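Local coordinates for protein oxalate--CoA ligase (PDB 5IE2) that belongs to the ANL superfamily of AMP-binding enzymes and holds adenosine-5'-triphosphate in this model, at residues Asp4-Ser7 / Gly8-Asn12; Val429-His433 / Pro434-Gln438. All coordinates share one frame; numbering follows the deposited sequence.

Interaction 1: Asp4-Ser7 / Gly8-Asn12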
ATOM      1  N   ASP A   4      11.958 -14.731 -12.055  1.00 18.01           N
ATOM      2  CA  ASP A   4      12.610 -13.646 -11.291  1.00 17.43           C
ATOM      3  C   ASP A   4      12.391 -12.283 -11.974  1.00 17.44           C
ATOM      4  O   ASP A   4      13.077 -11.274 -11.691  1.00 15.91           O
ATOM      5  CB  ASP A   4      14.094 -13.972 -11.100  1.00 15.19           C
ATOM      6  CG  ASP A   4      14.823 -14.282 -12.419  1.00 18.31           C
ATOM      7  OD1 ASP A   4      14.189 -14.520 -13.482  1.00 19.80           O
ATOM      8  OD2 ASP A   4      16.087 -14.351 -12.355  1.00 17.98           O
ATOM      9  N   THR A   5      11.461 -12.249 -12.961  1.00 16.09           N
ATOM     10  CA  THR A   5      10.962 -10.941 -13.447  1.00 13.04           C
ATOM     11  C   THR A   5       9.429 -10.953 -13.392  1.00 14.24           C
ATOM     12  O   THR A   5       8.797 -11.994 -13.587  1.00 14.66           O
ATOM     13  CB  THR A   5      11.431 -10.592 -14.884  1.00 19.22           C
ATOM     14  OG1 THR A   5      10.764 -11.412 -15.828  1.00 18.74           O
ATOM     15  CG2 THR A   5      12.962 -10.763 -15.088  1.00 14.37           C
ATOM     16  N   LEU A   6       8.843  -9.790 -13.168  1.00 13.55           N
ATOM     17  CA  LEU A   6       7.388  -9.759 -13.142  1.00 14.70           C
ATOM     18  C   LEU A   6       6.839 -10.036 -14.533  1.00 14.17           C
ATOM     19  O   LEU A   6       5.867 -10.786 -14.686  1.00 14.68           O
ATOM     20  CB  LEU A   6       6.908  -8.385 -12.654  1.00 17.41           C
ATOM     21  CG  LEU A   6       5.390  -8.244 -12.705  1.00 19.35           C
ATOM     22  CD1 LEU A   6       4.737  -9.256 -11.782  1.00 18.92           C
ATOM     23  CD2 LEU A   6       5.073  -6.804 -12.370  1.00 22.26           C
ATOM     24  N   SER A   7       7.457  -9.442 -15.553  1.00 15.10           N
ATOM     25  CA  SER A   7       6.948  -9.696 -16.910  1.00 19.51           C
ATOM     26  C   SER A   7       7.009 -11.192 -17.256  1.00 19.29           C
ATOM     27  O   SER A   7       6.063 -11.763 -17.848  1.00 16.96           O
ATOM     28  CB  SER A   7       7.732  -8.868 -17.922  1.00 20.76           C
ATOM     29  OG  SER A   7       7.497  -7.476 -17.670  1.00 18.27           O
ATOM     30  N   GLY A   8       8.106 -11.851 -16.881  1.00 17.86           N
ATOM     31  CA  GLY A   8       8.202 -13.304 -17.104  1.00 18.01           C
ATOM     32  C   GLY A   8       7.187 -14.169 -16.371  1.00 18.63           C
ATOM     33  O   GLY A   8       6.589 -15.145 -16.898  1.00 19.06           O
ATOM     34  N   LEU A   9       6.947 -13.800 -15.125  1.00 15.93           N
ATOM     35  CA  LEU A   9       5.938 -14.472 -14.368  1.00 16.97           C
ATOM     36  C   LEU A   9       4.563 -14.351 -15.044  1.00 17.21           C
ATOM     37  O   LEU A   9       3.805 -15.321 -15.176  1.00 17.79           O
ATOM     38  CB  LEU A   9       5.846 -13.857 -12.960  1.00 19.88           C
ATOM     39  CG  LEU A   9       4.692 -14.489 -12.181  1.00 25.21           C
ATOM     40  CD1 LEU A   9       4.904 -15.994 -11.936  1.00 29.50           C
ATOM     41  CD2 LEU A   9       4.425 -13.767 -10.889  1.00 29.03           C
ATOM     42  N   LEU A  10       4.241 -13.131 -15.449  1.00 17.00           N
ATOM     43  CA  LEU A  10       2.903 -12.920 -16.025  1.00 16.54           C
ATOM     44  C   LEU A  10       2.734 -13.633 -17.371  1.00 17.95           C
ATOM     45  O   LEU A  10       1.603 -14.049 -17.737  1.00 17.43           O
ATOM     46  CB  LEU A  10       2.659 -11.417 -16.195  1.00 16.01           C
ATOM     47  CG  LEU A  10       2.571 -10.671 -14.849  1.00 18.18           C
ATOM     48  CD1 LEU A  10       2.406  -9.182 -15.162  1.00 20.42           C
ATOM     49  CD2 LEU A  10       1.337 -11.113 -14.043  1.00 19.46           C
ATOM     50  N   GLU A  11       3.826 -13.711 -18.131  1.00 16.95           N
ATOM     51  CA  GLU A  11       3.801 -14.504 -19.370  1.00 18.96           C
ATOM     52  C   GLU A  11       3.461 -15.980 -19.073  1.00 18.86           C
ATOM     53  O   GLU A  11       2.637 -16.620 -19.774  1.00 18.46           O
ATOM     54  CB  GLU A  11       5.149 -14.444 -20.111  1.00 25.04           C
ATOM     55  CG  GLU A  11       5.130 -15.277 -21.353  1.00 32.97           C
ATOM     56  CD  GLU A  11       6.415 -15.249 -22.156  1.00 41.03           C
ATOM     57  OE1 GLU A  11       7.473 -14.918 -21.586  1.00 44.63           O
ATOM     58  OE2 GLU A  11       6.353 -15.608 -23.363  1.00 44.60           O
ATOM     59  N   ASN A  12       4.151 -16.551 -18.076  1.00 17.51           N
ATOM     60  CA  ASN A  12       3.852 -17.951 -17.672  1.00 18.10           C
ATOM     61  C   ASN A  12       2.396 -18.128 -17.229  1.00 18.45           C
ATOM     62  O   ASN A  12       1.747 -19.102 -17.572  1.00 18.37           O
ATOM     63  CB  ASN A  12       4.768 -18.413 -16.522  1.00 19.83           C
ATOM     64  CG  ASN A  12       6.202 -18.528 -16.947  1.00 25.82           C
ATOM     65  OD1 ASN A  12       6.506 -18.601 -18.163  1.00 28.90           O
ATOM     66  ND2 ASN A  12       7.111 -18.552 -15.961  1.00 25.32           N
TER
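Thr5 is the N-cap of helix 6-16, and its hydroxyl closes the first turn by accepting from the amide of Gly8. Thr5 OG1 lies 2.9 Å from Gly8 N, with an N-H...O angle of 147°. The torsion explains the reach: chi1 of 72° sets OG1 between the backbone N and the carbonyl carbon of Thr5, turned to the start of the helix. The cap gives a partner to an amide of the first turn.

Main-chain i to i+4 bonds follow. Leu9 N donates to Thr5 O, Leu10 N to Leu6 O, and Glu11 N to Ser7 O, each at 3.0 Å from N to O.

One turn apart, the Leu6 and Leu10 side chains slant across each other, and Leu6 CG comes within 4.0 Å of Leu10 CD1. Leu10 CG also rests 3.3 Å from Leu6 O.

Ser7 OG turns to a partner beyond the helix and is hydrogen-bonded to Gln184 NE2. Leu6 and Leu10 both pack on Leu74 of helix 67-78, and they reach Leu223 and Leu226 of helix 215-227. Leu6 and Leu9 touch helix 184-198 at Leu187 and Val191.

Interaction 2: Val429-His433 / Pro434-Gln438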
ATOM      1  N   VAL A 429      -6.033   1.703  22.482  1.00 24.09           N
ATOM      2  CA  VAL A 429      -6.966   1.887  23.623  1.00 24.48           C
ATOM      3  C   VAL A 429      -8.084   2.886  23.287  1.00 26.07           C
ATOM      4  O   VAL A 429      -9.256   2.660  23.617  1.00 27.91           O
ATOM      5  CB  VAL A 429      -6.201   2.326  24.912  1.00 21.75           C
ATOM      6  CG1 VAL A 429      -7.165   2.935  25.974  1.00 24.57           C
ATOM      7  CG2 VAL A 429      -5.372   1.132  25.515  1.00 20.94           C
ATOM      8  N   LEU A 430      -7.750   3.991  22.643  1.00 26.46           N
ATOM      9  CA  LEU A 430      -8.778   5.014  22.335  1.00 25.69           C
ATOM     10  C   LEU A 430      -9.905   4.430  21.529  1.00 26.80           C
ATOM     11  O   LEU A 430     -11.084   4.733  21.758  1.00 26.39           O
ATOM     12  CB  LEU A 430      -8.173   6.155  21.546  1.00 27.05           C
ATOM     13  CG  LEU A 430      -7.167   6.940  22.378  1.00 30.16           C
ATOM     14  CD1 LEU A 430      -6.428   7.966  21.481  1.00 29.87           C
ATOM     15  CD2 LEU A 430      -7.933   7.591  23.538  1.00 31.37           C
ATOM     16  N   LEU A 431      -9.550   3.598  20.551  1.00 24.36           N
ATOM     17  CA  LEU A 431     -10.598   3.013  19.708  1.00 23.18           C
ATOM     18  C   LEU A 431     -11.550   2.041  20.439  1.00 25.06           C
ATOM     19  O   LEU A 431     -12.578   1.646  19.867  1.00 25.53           O
ATOM     20  CB  LEU A 431      -9.952   2.257  18.524  1.00 22.13           C
ATOM     21  CG  LEU A 431      -9.280   3.174  17.505  1.00 21.27           C
ATOM     22  CD1 LEU A 431      -8.709   2.366  16.310  1.00 24.36           C
ATOM     23  CD2 LEU A 431     -10.242   4.240  16.980  1.00 22.31           C
ATOM     24  N   THR A 432     -11.192   1.606  21.649  1.00 24.08           N
ATOM     25  CA  THR A 432     -12.100   0.721  22.400  1.00 25.80           C
ATOM     26  C   THR A 432     -13.126   1.510  23.213  1.00 28.85           C
ATOM     27  O   THR A 432     -14.029   0.909  23.794  1.00 29.52           O
ATOM     28  CB  THR A 432     -11.376  -0.246  23.364  1.00 25.24           C
ATOM     29  OG1 THR A 432     -10.796   0.466  24.458  1.00 27.68           O
ATOM     30  CG2 THR A 432     -10.262  -1.008  22.655  1.00 23.15           C
ATOM     31  N   HIS A 433     -12.983   2.829  23.283  1.00 27.63           N
ATOM     32  CA  HIS A 433     -13.992   3.602  24.013  1.00 27.77           C
ATOM     33  C   HIS A 433     -15.295   3.534  23.231  1.00 30.96           C
ATOM     34  O   HIS A 433     -15.290   3.734  22.029  1.00 30.23           O
ATOM     35  CB  HIS A 433     -13.573   5.047  24.200  1.00 25.98           C
ATOM     36  CG  HIS A 433     -14.533   5.836  25.034  1.00 31.79           C
ATOM     37  ND1 HIS A 433     -15.780   6.212  24.583  1.00 32.05           N
ATOM     38  CD2 HIS A 433     -14.439   6.293  26.306  1.00 32.94           C
ATOM     39  CE1 HIS A 433     -16.412   6.875  25.535  1.00 34.20           C
ATOM     40  NE2 HIS A 433     -15.616   6.951  26.588  1.00 34.68           N
ATOM     41  N   PRO A 434     -16.421   3.251  23.917  1.00 33.49           N
ATOM     42  CA  PRO A 434     -17.715   3.012  23.245  1.00 34.47           C
ATOM     43  C   PRO A 434     -18.130   4.120  22.294  1.00 35.78           C
ATOM     44  O   PRO A 434     -18.784   3.831  21.277  1.00 35.83           O
ATOM     45  CB  PRO A 434     -18.716   2.942  24.413  1.00 36.88           C
ATOM     46  CG  PRO A 434     -17.916   2.550  25.587  1.00 38.22           C
ATOM     47  CD  PRO A 434     -16.496   3.066  25.375  1.00 35.21           C
ATOM     48  N   ASP A 435     -17.729   5.363  22.582  1.00 36.30           N
ATOM     49  CA  ASP A 435     -18.184   6.505  21.784  1.00 37.77           C
ATOM     50  C   ASP A 435     -17.143   7.072  20.845  1.00 36.79           C
ATOM     51  O   ASP A 435     -17.332   8.155  20.312  1.00 37.41           O
ATOM     52  CB  ASP A 435     -18.673   7.642  22.697  1.00 40.30           C
ATOM     53  CG  ASP A 435     -19.813   7.223  23.580  1.00 43.91           C
ATOM     54  OD1 ASP A 435     -20.639   6.400  23.154  1.00 45.84           O
ATOM     55  OD2 ASP A 435     -19.889   7.716  24.723  1.00 47.38           O
ATOM     56  N   VAL A 436     -16.028   6.367  20.651  1.00 35.67           N
ATOM     57  CA  VAL A 436     -14.982   6.854  19.757  1.00 33.38           C
ATOM     58  C   VAL A 436     -15.068   6.146  18.403  1.00 33.54           C
ATOM     59  O   VAL A 436     -15.069   4.912  18.317  1.00 32.27           O
ATOM     60  CB  VAL A 436     -13.555   6.653  20.367  1.00 30.59           C
ATOM     61  CG1 VAL A 436     -12.515   6.962  19.351  1.00 29.53           C
ATOM     62  CG2 VAL A 436     -13.367   7.530  21.614  1.00 30.32           C
ATOM     63  N   SER A 437     -15.189   6.928  17.344  1.00 34.17           N
ATOM     64  CA  SER A 437     -15.223   6.360  16.005  1.00 35.07           C
ATOM     65  C   SER A 437     -13.822   6.384  15.422  1.00 31.99           C
ATOM     66  O   SER A 437     -13.432   5.470  14.666  1.00 33.51           O
ATOM     67  CB  SER A 437     -16.184   7.120  15.106  1.00 41.08           C
ATOM     68  OG  SER A 437     -15.456   8.042  14.336  1.00 45.35           O
ATOM     69  N   GLN A 438     -13.068   7.436  15.727  1.00 28.35           N
ATOM     70  CA  GLN A 438     -11.684   7.462  15.280  1.00 29.12           C
ATOM     71  C   GLN A 438     -10.774   8.106  16.325  1.00 30.40           C
ATOM     72  O   GLN A 438     -11.217   8.935  17.102  1.00 28.84           O
ATOM     73  CB  GLN A 438     -11.541   8.190  13.934  1.00 30.53           C
ATOM     74  CG  GLN A 438     -10.113   8.154  13.365  1.00 31.35           C
ATOM     75  CD  GLN A 438      -9.593   6.715  13.050  1.00 39.71           C
ATOM     76  OE1 GLN A 438      -9.130   5.977  13.949  1.00 35.83           O
ATOM     77  NE2 GLN A 438      -9.645   6.336  11.749  1.00 38.78           N
TER
HETATM   78  O   HOH W   1     -13.702   2.767  17.518  1.00 24.50           O
HETATM   79  O   HOH W   2     -16.072   2.256  19.805  1.00 34.09           O
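The His433 imidazole has Pro434 CD over one face and the backbone of Asp435 at its edge. It sits where two consecutive type I beta turns meet, Leu430 to His433 and His433 to Val436. Pro434 CD is 3.2 Å above the plane of the His433 ring, nearer the ring's border than its middle, a CH-pi contact. The Phe473 ring meets the imidazole edge-to-face. At the edge, Asp435 N donates to His433 ND1 at 2.9 Å. This bond is nearly straight at 165°, with the donor tilted slightly from the ring plane. It helps to hold the ring's rotation. His433 CG lies opposite its backbone N (chi1 -175°), which keeps the ring beside the carbonyl, next to Pro434 and Asp435. The Asp435 carboxylate is turned 57° from the imidazole, and OD2 approaches CE1.

The turns link helix 423-430 to strand 436-446 in the C-terminal domain. His433 N donates to Leu430 O across the first. Val436 N donates to His433 O at 3.1 Å across the second, from above the carbonyl plane. Thr432 OG1 and Thr432 N both donate to Val429 O.

The CB of Val436 is directed toward 429-433. It is 3.4 Å from Leu430 O, and Val436 CG2 is 3.6 Å from His433 CB. Leu430 and Val436 both pack on Ile470 of helix 467-477.

Two residues, Ser437 and Gln438, stand across from the single Ile458, which makes a classic beta bulge. The Gln438 chain folds at chi2 to lie beside Leu431, with Gln438 OE1 3.7 Å from Leu431 CD2. Its NE2 is bonded to Gln265 OE1. Water also joins the two segments: one molecule lies 2.8 Å from Leu431 O and 2.7 Å from Val436 O.

How the interactions relate
From the N terminus, the chain first meets interaction 1, at the start of helix 6-16. Some 415 residues later it reaches interaction 2, between helix 423-430 and strand 436-446. Each contact is local and closes only a short turn. The two are in series, so they neither nest nor cross. The centres of interaction 1 and interaction 2 are about 45 Å apart. They lie on opposite sides of the chain's centre and do not touch. Interaction 1 starts the first helix, packed in the large N-terminal part of the fold. Interaction 2 leads a helix into the three-stranded sheet of the C-terminal domain and also meets helix 294-304.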